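Local coordinates for protein insecticidal Delta-Endotoxin Cry8Ea1 (Bacillus Thuringiensis, PDB 3EB7) that kills underground larvae of Holotrichia parallela, probably, as in related three-domain Cry toxins, by binding gut receptors and opening pores in the membrane, at residues I280-R289 against S327-T337; Y359-D367 against T378-I388. All coordinates share one frame; numbering follows the deposited sequence.

Interaction 1 of 2, residues I280-R289 against S327-T337; sequences ITRLSIYTGR and SVIATQQIGFT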
loop_
_atom_site.group_PDB
_atom_site.type_symbol
_atom_site.label_atom_id
_atom_site.label_comp_id
_atom_site.label_asym_id
_atom_site.label_seq_id
_atom_site.Cartn_x
_atom_site.Cartn_y
_atom_site.Cartn_z
ATOM N N ILE A 280 -16.608 1.773 -3.601
ATOM C CA ILE A 280 -17.744 1.145 -4.259
ATOM C C ILE A 280 -19.039 1.443 -3.516
ATOM O O ILE A 280 -19.079 1.361 -2.290
ATOM C CB ILE A 280 -17.524 -0.409 -4.476
ATOM C CG1 ILE A 280 -18.632 -1.016 -5.323
ATOM C CG2 ILE A 280 -17.439 -1.182 -3.123
ATOM C CD1 ILE A 280 -18.243 -2.365 -5.983
ATOM N N THR A 281 -20.089 1.801 -4.265
ATOM C CA THR A 281 -21.436 2.050 -3.707
ATOM C C THR A 281 -22.537 1.090 -4.204
ATOM O O THR A 281 -23.519 0.812 -3.510
ATOM C CB THR A 281 -21.897 3.508 -3.954
ATOM O OG1 THR A 281 -22.006 3.736 -5.354
ATOM C CG2 THR A 281 -20.915 4.511 -3.325
ATOM N N ARG A 282 -22.372 0.557 -5.402
ATOM C CA ARG A 282 -23.374 -0.352 -5.936
ATOM C C ARG A 282 -22.767 -1.219 -7.015
ATOM O O ARG A 282 -21.880 -0.765 -7.746
ATOM C CB ARG A 282 -24.558 0.458 -6.471
ATOM C CG ARG A 282 -25.845 -0.338 -6.596
ATOM C CD ARG A 282 -27.091 0.544 -6.814
ATOM N NE ARG A 282 -28.302 -0.303 -6.793
ATOM C CZ ARG A 282 -28.924 -0.706 -5.681
ATOM N NH1 ARG A 282 -28.488 -0.296 -4.478
ATOM N NH2 ARG A 282 -29.990 -1.507 -5.777
ATOM N N LEU A 283 -23.199 -2.482 -7.096
ATOM C CA LEU A 283 -22.793 -3.355 -8.233
ATOM C C LEU A 283 -24.008 -4.095 -8.774
ATOM O O LEU A 283 -24.740 -4.691 -7.987
ATOM C CB LEU A 283 -21.822 -4.418 -7.729
ATOM C CG LEU A 283 -20.616 -4.952 -8.495
ATOM C CD1 LEU A 283 -20.530 -6.418 -8.203
ATOM C CD2 LEU A 283 -20.651 -4.689 -9.947
ATOM N N SER A 284 -24.231 -4.074 -10.081
ATOM C CA SER A 284 -25.243 -4.947 -10.693
ATOM C C SER A 284 -24.545 -5.965 -11.545
ATOM O O SER A 284 -23.734 -5.579 -12.351
ATOM C CB SER A 284 -26.226 -4.191 -11.613
ATOM O OG SER A 284 -26.961 -3.253 -10.886
ATOM N N ILE A 285 -24.863 -7.252 -11.370
ATOM C CA ILE A 285 -24.199 -8.316 -12.149
ATOM C C ILE A 285 -25.227 -8.906 -13.121
ATOM O O ILE A 285 -26.338 -9.237 -12.732
ATOM C CB ILE A 285 -23.624 -9.417 -11.221
ATOM C CG1 ILE A 285 -22.689 -8.813 -10.169
ATOM C CG2 ILE A 285 -22.983 -10.589 -12.012
ATOM C CD1 ILE A 285 -22.302 -9.791 -9.018
ATOM N N TYR A 286 -24.865 -9.012 -14.386
ATOM C CA TYR A 286 -25.732 -9.548 -15.415
ATOM C C TYR A 286 -25.253 -10.974 -15.745
ATOM O O TYR A 286 -24.055 -11.224 -15.942
ATOM C CB TYR A 286 -25.719 -8.618 -16.653
ATOM C CG TYR A 286 -26.260 -7.232 -16.320
ATOM C CD1 TYR A 286 -25.451 -6.247 -15.745
ATOM C CD2 TYR A 286 -27.589 -6.924 -16.544
ATOM C CE1 TYR A 286 -25.978 -4.971 -15.369
ATOM C CE2 TYR A 286 -28.120 -5.675 -16.199
ATOM C CZ TYR A 286 -27.318 -4.707 -15.608
ATOM O OH TYR A 286 -27.895 -3.494 -15.298
ATOM N N THR A 287 -26.213 -11.896 -15.779
ATOM C CA THR A 287 -25.948 -13.320 -15.934
ATOM C C THR A 287 -26.432 -13.871 -17.289
ATOM O O THR A 287 -27.490 -13.514 -17.783
ATOM C CB THR A 287 -26.610 -14.084 -14.775
ATOM O OG1 THR A 287 -26.102 -13.553 -13.537
ATOM C CG2 THR A 287 -26.337 -15.572 -14.863
ATOM N N GLY A 288 -25.602 -14.724 -17.885
ATOM C CA GLY A 288 -25.956 -15.495 -19.054
ATOM C C GLY A 288 -25.907 -16.978 -18.732
ATOM O O GLY A 288 -25.332 -17.404 -17.749
ATOM N N ARG A 289 -26.556 -17.754 -19.583
ATOM C CA ARG A 289 -26.609 -19.189 -19.477
ATOM C C ARG A 289 -25.907 -19.781 -20.708
ATOM O O ARG A 289 -26.285 -19.480 -21.844
ATOM C CB ARG A 289 -28.067 -19.667 -19.387
ATOM C CG ARG A 289 -28.193 -21.153 -19.087
ATOM C CD ARG A 289 -29.665 -21.550 -18.810
ATOM N NE ARG A 289 -29.831 -22.904 -18.271
ATOM C CZ ARG A 289 -29.743 -24.022 -18.992
ATOM N NH1 ARG A 289 -29.486 -23.973 -20.287
ATOM N NH2 ARG A 289 -29.927 -25.196 -18.428
ATOM N N SER A 327 -28.951 -12.352 -24.318
ATOM C CA SER A 327 -28.048 -13.200 -23.523
ATOM C C SER A 327 -28.269 -13.036 -22.024
ATOM O O SER A 327 -27.902 -13.907 -21.262
ATOM C CB SER A 327 -26.581 -12.893 -23.815
ATOM O OG SER A 327 -26.145 -13.483 -25.016
ATOM N N VAL A 328 -28.830 -11.906 -21.603
ATOM C CA VAL A 328 -28.964 -11.575 -20.181
ATOM C C VAL A 328 -30.191 -12.285 -19.652
ATOM O O VAL A 328 -31.320 -11.969 -20.058
ATOM C CB VAL A 328 -29.100 -10.047 -19.961
ATOM C CG1 VAL A 328 -29.403 -9.710 -18.487
ATOM C CG2 VAL A 328 -27.851 -9.316 -20.454
ATOM N N ILE A 329 -30.000 -13.283 -18.790
ATOM C CA ILE A 329 -31.194 -14.007 -18.324
ATOM C C ILE A 329 -31.564 -13.657 -16.910
ATOM O O ILE A 329 -32.684 -13.926 -16.469
ATOM C CB ILE A 329 -31.148 -15.555 -18.585
ATOM C CG1 ILE A 329 -29.844 -16.211 -18.087
ATOM C CG2 ILE A 329 -31.352 -15.833 -20.094
ATOM C CD1 ILE A 329 -29.820 -16.533 -16.598
ATOM N N ALA A 330 -30.633 -13.024 -16.203
ATOM C CA ALA A 330 -30.880 -12.595 -14.837
ATOM C C ALA A 330 -29.987 -11.402 -14.534
ATOM O O ALA A 330 -28.986 -11.176 -15.231
ATOM C CB ALA A 330 -30.656 -13.739 -13.844
ATOM N N THR A 331 -30.423 -10.587 -13.567
ATOM C CA THR A 331 -29.622 -9.497 -13.010
ATOM C C THR A 331 -29.638 -9.646 -11.504
ATOM O O THR A 331 -30.492 -10.296 -10.966
ATOM C CB THR A 331 -30.130 -8.081 -13.368
ATOM O OG1 THR A 331 -31.318 -7.790 -12.616
ATOM C CG2 THR A 331 -30.389 -7.918 -14.886
ATOM N N GLN A 332 -28.660 -9.088 -10.832
ATOM C CA GLN A 332 -28.713 -9.000 -9.410
ATOM C C GLN A 332 -28.091 -7.660 -9.060
ATOM O O GLN A 332 -27.008 -7.343 -9.565
ATOM C CB GLN A 332 -27.909 -10.147 -8.786
ATOM C CG GLN A 332 -28.046 -10.184 -7.249
ATOM C CD GLN A 332 -27.301 -11.323 -6.612
ATOM O OE1 GLN A 332 -26.951 -12.293 -7.271
ATOM N NE2 GLN A 332 -27.086 -11.225 -5.318
ATOM N N GLN A 333 -28.768 -6.889 -8.204
ATOM C CA GLN A 333 -28.253 -5.603 -7.687
ATOM C C GLN A 333 -27.742 -5.763 -6.259
ATOM O O GLN A 333 -28.437 -6.322 -5.407
ATOM C CB GLN A 333 -29.342 -4.514 -7.737
ATOM C CG GLN A 333 -29.970 -4.284 -9.137
ATOM C CD GLN A 333 -31.170 -3.298 -9.147
ATOM O OE1 GLN A 333 -32.043 -3.387 -10.009
ATOM N NE2 GLN A 333 -31.193 -2.357 -8.215
ATOM N N ILE A 334 -26.535 -5.260 -5.989
ATOM C CA ILE A 334 -25.938 -5.328 -4.661
ATOM C C ILE A 334 -25.605 -3.923 -4.172
ATOM O O ILE A 334 -24.806 -3.212 -4.802
ATOM C CB ILE A 334 -24.657 -6.242 -4.631
ATOM C CG1 ILE A 334 -24.962 -7.664 -5.177
ATOM C CG2 ILE A 334 -24.111 -6.307 -3.224
ATOM C CD1 ILE A 334 -23.725 -8.583 -5.362
ATOM N N GLY A 335 -26.245 -3.488 -3.086
ATOM C CA GLY A 335 -25.934 -2.166 -2.497
ATOM C C GLY A 335 -24.715 -2.278 -1.565
ATOM O O GLY A 335 -24.731 -3.082 -0.646
ATOM N N PHE A 336 -23.665 -1.492 -1.811
ATOM C CA PHE A 336 -22.379 -1.661 -1.116
ATOM C C PHE A 336 -21.988 -0.393 -0.307
ATOM O O PHE A 336 -20.942 -0.381 0.369
ATOM C CB PHE A 336 -21.257 -1.949 -2.129
ATOM C CG PHE A 336 -21.051 -3.415 -2.489
ATOM C CD1 PHE A 336 -21.021 -3.806 -3.813
ATOM C CD2 PHE A 336 -20.824 -4.385 -1.519
ATOM C CE1 PHE A 336 -20.791 -5.146 -4.185
ATOM C CE2 PHE A 336 -20.601 -5.741 -1.885
ATOM C CZ PHE A 336 -20.574 -6.101 -3.229
ATOM N N THR A 337 -22.820 0.652 -0.377
ATOM C CA THR A 337 -22.565 1.924 0.297
ATOM C C THR A 337 -22.224 1.750 1.762
ATOM O O THR A 337 -22.996 1.130 2.511
ATOM C CB THR A 337 -23.718 2.949 0.079
ATOM O OG1 THR A 337 -23.940 3.048 -1.315
ATOM C CG2 THR A 337 -23.376 4.361 0.551
HETATM O O HOH W 1 -27.549 -16.416 -21.873
#
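F336 meets I280 and L283 at one end of an antiparallel strand pairing that completes a Greek-key sheet, one of those of the beta-prism domain of three-domain Cry toxins; strand 330-335 lies at the sheet's outer edge. Followed outward, the F336 side chain leaves the backbone carbonyl of T281 for aliphatic carbon: CB is 3.8 Å from T281 O, CD1 meets I280 CD1 at 3.8 Å, and CE1 reaches L283 CB. I334 CG2, two residues back, lies over one ring face toward its rim. A large flat residue suits this buried place, with L283 CB at its edge and I280 CD1 coming in obliquely.

T281 O takes two bonds, from F336 N and from the hydroxyl T337 OG1 (3.2 Å), which approach from opposite faces of the carbonyl plane. Beyond them, regular backbone bonds link L283 with I334 and I285 with Q332.

On the face carrying Y286, T331 lies alongside the ring: with OG1 between backbone N and carbonyl carbon (chi1 74°), CG2 stands anti to the carbonyl carbon, and this methyl comes 3.4 Å from Y286 CD2. V328 CG1 touches the ring edge. A classic bulge follows, with I329 and A330 both facing T287: I329 N donates to T287 O (2.7 Å), while T287 N donates to A330 O. Past it, a water accepts from R289 N (2.8 Å) and donates to S327 O (2.6 Å).

Interaction 2 of 2, residues Y359-D367 against T378-I388; sequences YGVSKVVFD and TFTYNPGSEGI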
loop_
_atom_site.group_PDB
_atom_site.type_symbol
_atom_site.label_atom_id
_atom_site.label_comp_id
_atom_site.label_asym_id
_atom_site.label_seq_id
_atom_site.Cartn_x
_atom_site.Cartn_y
_atom_site.Cartn_z
ATOM N N TYR A 359 -15.517 -20.323 -20.249
ATOM C CA TYR A 359 -15.052 -19.881 -18.950
ATOM C C TYR A 359 -15.987 -18.830 -18.416
ATOM O O TYR A 359 -16.588 -18.087 -19.204
ATOM C CB TYR A 359 -13.628 -19.322 -19.051
ATOM C CG TYR A 359 -12.629 -20.361 -19.504
ATOM C CD1 TYR A 359 -12.341 -20.520 -20.847
ATOM C CD2 TYR A 359 -11.960 -21.154 -18.580
ATOM C CE1 TYR A 359 -11.423 -21.469 -21.268
ATOM C CE2 TYR A 359 -11.045 -22.120 -18.987
ATOM C CZ TYR A 359 -10.798 -22.270 -20.323
ATOM O OH TYR A 359 -9.915 -23.190 -20.748
ATOM N N GLY A 360 -16.136 -18.775 -17.092
ATOM C CA GLY A 360 -16.894 -17.694 -16.452
ATOM C C GLY A 360 -17.114 -17.911 -14.976
ATOM O O GLY A 360 -17.050 -19.041 -14.509
ATOM N N VAL A 361 -17.411 -16.843 -14.243
ATOM C CA VAL A 361 -17.583 -16.917 -12.794
ATOM C C VAL A 361 -19.036 -17.364 -12.499
ATOM O O VAL A 361 -20.006 -16.718 -12.946
ATOM C CB VAL A 361 -17.256 -15.536 -12.146
ATOM C CG1 VAL A 361 -17.660 -15.464 -10.629
ATOM C CG2 VAL A 361 -15.769 -15.166 -12.374
ATOM N N SER A 362 -19.175 -18.462 -11.756
ATOM C CA SER A 362 -20.516 -19.012 -11.414
ATOM C C SER A 362 -21.029 -18.584 -10.036
ATOM O O SER A 362 -22.220 -18.688 -9.728
ATOM C CB SER A 362 -20.484 -20.534 -11.488
ATOM O OG SER A 362 -19.507 -20.984 -10.569
ATOM N N LYS A 363 -20.131 -18.075 -9.218
ATOM C CA LYS A 363 -20.467 -17.787 -7.842
ATOM C C LYS A 363 -19.456 -16.849 -7.211
ATOM O O LYS A 363 -18.252 -17.043 -7.377
ATOM C CB LYS A 363 -20.526 -19.086 -7.024
ATOM C CG LYS A 363 -21.007 -18.880 -5.591
ATOM C CD LYS A 363 -21.174 -20.259 -4.943
ATOM C CE LYS A 363 -21.512 -20.181 -3.461
ATOM N NZ LYS A 363 -21.365 -21.580 -2.911
ATOM N N VAL A 364 -19.946 -15.846 -6.498
ATOM C CA VAL A 364 -19.080 -14.998 -5.645
ATOM C C VAL A 364 -19.740 -14.738 -4.286
ATOM O O VAL A 364 -20.851 -14.247 -4.238
ATOM C CB VAL A 364 -18.724 -13.594 -6.292
ATOM C CG1 VAL A 364 -17.731 -12.833 -5.394
ATOM C CG2 VAL A 364 -18.165 -13.760 -7.687
ATOM N N VAL A 365 -19.043 -15.060 -3.208
ATOM C CA VAL A 365 -19.468 -14.678 -1.847
ATOM C C VAL A 365 -18.660 -13.442 -1.368
ATOM O O VAL A 365 -17.424 -13.505 -1.286
ATOM C CB VAL A 365 -19.288 -15.861 -0.856
ATOM C CG1 VAL A 365 -19.771 -15.479 0.538
ATOM C CG2 VAL A 365 -20.062 -17.111 -1.361
ATOM N N PHE A 366 -19.350 -12.331 -1.108
ATOM C CA PHE A 366 -18.730 -11.124 -0.571
ATOM C C PHE A 366 -19.000 -11.009 0.945
ATOM O O PHE A 366 -20.154 -10.785 1.369
ATOM C CB PHE A 366 -19.279 -9.846 -1.241
ATOM C CG PHE A 366 -19.372 -9.893 -2.781
ATOM C CD1 PHE A 366 -20.473 -10.506 -3.417
ATOM C CD2 PHE A 366 -18.401 -9.266 -3.578
ATOM C CE1 PHE A 366 -20.586 -10.538 -4.834
ATOM C CE2 PHE A 366 -18.509 -9.255 -4.996
ATOM C CZ PHE A 366 -19.605 -9.883 -5.625
ATOM N N ASP A 367 -17.954 -11.108 1.758
ATOM C CA ASP A 367 -18.126 -10.916 3.191
ATOM C C ASP A 367 -17.897 -9.460 3.497
ATOM O O ASP A 367 -16.861 -8.917 3.147
ATOM C CB ASP A 367 -17.175 -11.772 3.991
ATOM C CG ASP A 367 -17.425 -13.260 3.813
ATOM O OD1 ASP A 367 -18.599 -13.688 3.674
ATOM O OD2 ASP A 367 -16.439 -14.021 3.870
ATOM N N THR A 378 -23.372 -10.964 4.512
ATOM C CA THR A 378 -22.857 -11.630 3.307
ATOM C C THR A 378 -23.698 -11.247 2.107
ATOM O O THR A 378 -24.913 -11.144 2.206
ATOM C CB THR A 378 -22.900 -13.170 3.443
ATOM O OG1 THR A 378 -22.328 -13.535 4.695
ATOM C CG2 THR A 378 -22.108 -13.869 2.370
ATOM N N PHE A 379 -23.043 -11.042 0.972
ATOM C CA PHE A 379 -23.738 -10.871 -0.305
ATOM C C PHE A 379 -23.312 -12.029 -1.162
ATOM O O PHE A 379 -22.133 -12.309 -1.284
ATOM C CB PHE A 379 -23.337 -9.541 -0.966
ATOM C CG PHE A 379 -23.655 -8.322 -0.115
ATOM C CD1 PHE A 379 -22.645 -7.642 0.556
ATOM C CD2 PHE A 379 -24.982 -7.874 0.024
ATOM C CE1 PHE A 379 -22.937 -6.514 1.342
ATOM C CE2 PHE A 379 -25.302 -6.760 0.801
ATOM C CZ PHE A 379 -24.272 -6.066 1.459
ATOM N N THR A 380 -24.278 -12.740 -1.721
ATOM C CA THR A 380 -23.964 -13.867 -2.567
ATOM C C THR A 380 -24.584 -13.724 -3.929
ATOM O O THR A 380 -25.803 -13.549 -4.072
ATOM C CB THR A 380 -24.437 -15.200 -1.958
ATOM O OG1 THR A 380 -24.017 -15.272 -0.587
ATOM C CG2 THR A 380 -23.882 -16.347 -2.755
ATOM N N TYR A 381 -23.684 -13.801 -4.909
ATOM C CA TYR A 381 -24.005 -14.059 -6.284
ATOM C C TYR A 381 -23.890 -15.585 -6.563
ATOM O O TYR A 381 -22.794 -16.144 -6.592
ATOM C CB TYR A 381 -23.034 -13.255 -7.178
ATOM C CG TYR A 381 -23.170 -13.537 -8.647
ATOM C CD1 TYR A 381 -24.287 -13.055 -9.373
ATOM C CD2 TYR A 381 -22.213 -14.300 -9.322
ATOM C CE1 TYR A 381 -24.428 -13.319 -10.755
ATOM C CE2 TYR A 381 -22.368 -14.608 -10.688
ATOM C CZ TYR A 381 -23.456 -14.085 -11.393
ATOM O OH TYR A 381 -23.595 -14.343 -12.741
ATOM N N ASN A 382 -25.034 -16.254 -6.749
ATOM C CA ASN A 382 -25.038 -17.634 -7.246
ATOM C C ASN A 382 -26.262 -18.001 -8.092
ATOM O O ASN A 382 -27.212 -18.600 -7.595
ATOM C CB ASN A 382 -24.819 -18.622 -6.100
ATOM C CG ASN A 382 -24.587 -20.074 -6.597
ATOM O OD1 ASN A 382 -24.449 -20.360 -7.808
ATOM N ND2 ASN A 382 -24.555 -21.000 -5.641
ATOM N N PRO A 383 -26.244 -17.668 -9.395
ATOM C CA PRO A 383 -27.465 -17.988 -10.175
ATOM C C PRO A 383 -27.721 -19.500 -10.344
ATOM O O PRO A 383 -28.867 -19.884 -10.547
ATOM C CB PRO A 383 -27.237 -17.305 -11.520
ATOM C CG PRO A 383 -25.748 -16.991 -11.554
ATOM C CD PRO A 383 -25.206 -16.990 -10.195
ATOM N N GLY A 384 -26.678 -20.334 -10.242
ATOM C CA GLY A 384 -26.838 -21.793 -10.208
ATOM C C GLY A 384 -26.254 -22.499 -11.409
ATOM O O GLY A 384 -26.705 -22.295 -12.513
ATOM N N SER A 385 -25.213 -23.295 -11.195
ATOM C CA SER A 385 -24.583 -24.050 -12.257
ATOM C C SER A 385 -24.543 -25.521 -11.874
ATOM O O SER A 385 -24.720 -25.881 -10.702
ATOM C CB SER A 385 -23.173 -23.526 -12.517
ATOM O OG SER A 385 -23.197 -22.175 -12.983
ATOM N N GLU A 386 -24.306 -26.369 -12.867
ATOM C CA GLU A 386 -24.322 -27.822 -12.672
ATOM C C GLU A 386 -23.396 -28.507 -13.692
ATOM O O GLU A 386 -23.307 -28.082 -14.845
ATOM C CB GLU A 386 -25.761 -28.346 -12.805
ATOM C CG GLU A 386 -26.252 -29.230 -11.639
ATOM C CD GLU A 386 -26.232 -28.573 -10.237
ATOM O OE1 GLU A 386 -27.263 -27.991 -9.825
ATOM O OE2 GLU A 386 -25.205 -28.682 -9.517
ATOM N N GLY A 387 -22.691 -29.544 -13.232
ATOM C CA GLY A 387 -21.779 -30.333 -14.073
ATOM C C GLY A 387 -20.574 -29.581 -14.622
ATOM O O GLY A 387 -20.085 -29.910 -15.693
ATOM N N ILE A 388 -20.086 -28.576 -13.896
ATOM C CA ILE A 388 -18.997 -27.761 -14.389
ATOM C C ILE A 388 -17.665 -28.071 -13.673
ATOM O O ILE A 388 -17.661 -28.568 -12.537
ATOM C CB ILE A 388 -19.309 -26.273 -14.221
ATOM C CG1 ILE A 388 -19.799 -26.004 -12.786
ATOM C CG2 ILE A 388 -20.322 -25.823 -15.254
ATOM C CD1 ILE A 388 -19.287 -24.732 -12.190
HETATM O O HOH W 2 -23.721 -20.116 -11.223
#
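F366 packs against F379 and Y381 on the apolar face of a beta hairpin, whose strands 357-369 and 376-381 run antiparallel at the edge of a Greek-key sheet. F366 and F379 cross at about a right angle, with F366 CD1 3.9 Å from F379 CB, and F366 CE1 lies 4.3 Å from Y381 CB. V364 CG1 lies over one face of the F366 ring, toward its rim. These large side chains suit a face turned inward, where F336 meets both phenylalanine rings edge-to-face.

The Y381 ring takes a different course: with CG anti to the backbone N (chi1 174°) it runs beside the opposite strand, and CE2 comes within 3.9 Å of V361 O, which lies at the ring's edge. P383 CD sits above one face of the Y381 ring, again near the rim; Y381 OH is hydrogen-bonded to T287 OG1. Between the strands, V364 pairs with Y381 and F366 with F379, each through two backbone hydrogen bonds.

The other face is smaller and more polar. Beta-branched V365, T378 and T380, at home in strands, line it; V365 CG1 and T378 CG2 are tight at 3.4 Å. At the end of the paired strands, the extended K363 chain lays its CG 3.9 Å from N382 CB, using its aliphatic part.

After N382 the second chain leaves the strand. G384 has a positive phi (114°), where a CB would be jammed against the preceding carbonyl. One water bridges the polar edge: it donates to S362 O (2.6 Å) and accepts from G384 N (3.1 Å) and S385 OG (2.8 Å), while S385 OG is also hydrogen-bonded to K299 N. Aromatic packing thus holds the hairpin's inner face, and a single water links S362 to G384 and S385 where direct strand pairing ends.

From the N terminus, strand 278-292 is followed by strands 296-310 and 316-321 before the chain returns to pair 330-335 with it; interaction 1 closes that 37-residue excursion. The chain then forms strand 340-352 in a second sheet and turns back as 357-369, and interaction 2 closes the short hairpin to 376-381. The two loops are in series, neither nested nor crossed. Interaction 1 joins the first and last strands of its sheet, interaction 2 the second and third of the next. Their centres lie 12 Å apart, and the two sheets meet directly: I285 CG2 packs on Y381 CE1, and Q332 NE2 probably donates to T380 O.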